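Local structure of putative major capsid protein (Cafeteriavirus-dependent mavirus, 6G43) at the interface of chains A and B. The protein forms the main building block of the virus shell, probably as trimeric capsomers of jelly-roll subunits. Coordinates in Å, arbitrary orientation; residue numbers count along the deposited sequence, not the author numbering. Chains: chain A/B, Putative major capsid protein.

The interface of chains A and B. Residues chain A 171-173; chain B 379, 389-390.
The guanidinium of B:Arg390 has A:Arg173 over one face and A:Asp171 at its edge. A:Arg173 NH2 sits above the centre of that face, 3.9 Å from B:Arg390 CZ, with the two guanidinium planes 34° apart. In return, B:Arg390 CG lies over one face of the A:Arg173 guanidinium, toward its rim and 3.8 Å from A:Arg173 CZ. The B:Tyr379 ring has B:Lys389 O in plane at its edge and lies nearly coplanar with the A:Arg173 guanidinium. B:Arg390 NE gives a nearly straight hydrogen bond to the carboxylate oxygen A:Asp171 OD1, 2.6 Å away, which is also a salt bridge. The acceptor is in the guanidinium plane, but the donor comes from above the carboxylate plane. The two planes are 58° apart, so this is not a flat, two-pronged pairing. A:Asp171 OD2 is 3.5 Å from B:Arg390 NH2. The carboxylate may help offset the charge of two neighbouring arginines. A:Ser172 OG touches B:Arg390 CD, 3.5 Å away. A:Arg173 bends at chi3 (-78°), which turns its tip toward B:Tyr379. A:Arg173 NH1 makes a weak hydrogen bond to the phenol oxygen B:Tyr379 OH, 3.3 Å away. Within chain B, B:Tyr379 OH donates a hydrogen bond to the backbone oxygen B:Lys389 O, 2.9 Å away, on a carbonyl lone pair. B:Tyr379, on helix 375-384, thus probably helps position B:Arg390. The patch ties A:Asp171 and the following 3-10 turn 172-174 to the neighbouring subunit, and probably helps hold the capsid protein trimer together.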
ATOM      1  N   ASP A 171       7.487  -2.150   8.760  1.00 25.03           N
ATOM      2  CA  ASP A 171       6.686  -0.940   8.876  1.00 25.29           C
ATOM      3  C   ASP A 171       6.502  -0.671  10.372  1.00 25.31           C
ATOM      4  O   ASP A 171       5.792  -1.411  11.052  1.00 25.59           O
ATOM      5  CB  ASP A 171       5.341  -1.150   8.169  1.00 25.30           C
ATOM      6  CG  ASP A 171       4.520   0.124   8.045  1.00 25.47           C
ATOM      7  OD1 ASP A 171       4.768   1.105   8.781  1.00 25.28           O
ATOM      8  OD2 ASP A 171       3.600   0.137   7.202  1.00 26.07           O
ATOM      9  N   SER A 172       7.151   0.374  10.881  1.00 25.74           N
ATOM     10  CA  SER A 172       7.086   0.702  12.308  1.00 26.06           C
ATOM     11  C   SER A 172       5.678   1.094  12.779  1.00 26.53           C
ATOM     12  O   SER A 172       5.353   0.923  13.955  1.00 26.47           O
ATOM     13  CB  SER A 172       8.086   1.806  12.655  1.00 25.97           C
ATOM     14  OG  SER A 172       7.677   3.055  12.133  1.00 26.25           O
ATOM     15  N   ARG A 173       4.858   1.616  11.866  1.00 27.00           N
ATOM     16  CA  ARG A 173       3.446   1.874  12.142  1.00 27.34           C
ATOM     17  C   ARG A 173       2.677   0.582  12.446  1.00 27.41           C
ATOM     18  O   ARG A 173       1.822   0.571  13.333  1.00 26.62           O
ATOM     19  CB  ARG A 173       2.776   2.607  10.977  1.00 27.70           C
ATOM     20  CG  ARG A 173       1.372   3.115  11.291  1.00 27.90           C
ATOM     21  CD  ARG A 173       0.735   3.794  10.092  1.00 28.02           C
ATOM     22  NE  ARG A 173       1.249   5.153   9.919  1.00 28.40           N
ATOM     23  CZ  ARG A 173       1.833   5.652   8.824  1.00 28.78           C
ATOM     24  NH1 ARG A 173       2.247   6.917   8.838  1.00 28.73           N
ATOM     25  NH2 ARG A 173       2.011   4.930   7.715  1.00 29.16           N
TER
ATOM     26  N   TYR B 379       2.852  15.556  15.679  1.00 24.22           N
ATOM     27  CA  TYR B 379       2.899  14.563  14.606  1.00 23.91           C
ATOM     28  C   TYR B 379       1.576  14.506  13.844  1.00 24.04           C
ATOM     29  O   TYR B 379       1.564  14.503  12.612  1.00 23.49           O
ATOM     30  CB  TYR B 379       3.229  13.181  15.167  1.00 23.60           C
ATOM     31  CG  TYR B 379       3.137  12.089  14.129  1.00 23.48           C
ATOM     32  CD1 TYR B 379       4.063  12.014  13.093  1.00 23.46           C
ATOM     33  CD2 TYR B 379       2.112  11.140  14.166  1.00 23.36           C
ATOM     34  CE1 TYR B 379       3.983  11.025  12.128  1.00 23.46           C
ATOM     35  CE2 TYR B 379       2.025  10.142  13.204  1.00 23.35           C
ATOM     36  CZ  TYR B 379       2.964  10.088  12.188  1.00 23.16           C
ATOM     37  OH  TYR B 379       2.885   9.108  11.229  1.00 22.89           O
ATOM     38  N   LYS B 389       5.843  10.435   6.752  1.00 23.54           N
ATOM     39  CA  LYS B 389       6.617   9.441   7.508  1.00 23.65           C
ATOM     40  C   LYS B 389       5.939   9.084   8.828  1.00 23.53           C
ATOM     41  O   LYS B 389       4.961   9.715   9.233  1.00 23.40           O
ATOM     42  CB  LYS B 389       8.044   9.939   7.745  1.00 23.80           C
ATOM     43  CG  LYS B 389       8.711  10.486   6.491  1.00 23.97           C
ATOM     44  CD  LYS B 389      10.230  10.443   6.568  1.00 24.23           C
ATOM     45  CE  LYS B 389      10.788   9.049   6.304  1.00 24.46           C
ATOM     46  NZ  LYS B 389      10.417   8.510   4.962  1.00 24.74           N
ATOM     47  N   ARG B 390       6.473   8.059   9.484  1.00 23.87           N
ATOM     48  CA  ARG B 390       5.896   7.498  10.708  1.00 24.22           C
ATOM     49  C   ARG B 390       6.419   8.180  11.972  1.00 23.73           C
ATOM     50  O   ARG B 390       7.406   8.914  11.925  1.00 23.91           O
ATOM     51  CB  ARG B 390       6.184   6.002  10.748  1.00 24.96           C
ATOM     52  CG  ARG B 390       5.533   5.250   9.596  1.00 25.88           C
ATOM     53  CD  ARG B 390       6.377   4.092   9.094  1.00 26.84           C
ATOM     54  NE  ARG B 390       5.708   3.390   7.999  1.00 27.73           N
ATOM     55  CZ  ARG B 390       5.624   3.813   6.736  1.00 28.36           C
ATOM     56  NH1 ARG B 390       6.174   4.966   6.347  1.00 28.94           N
ATOM     57  NH2 ARG B 390       4.975   3.069   5.842  1.00 28.27           N
TER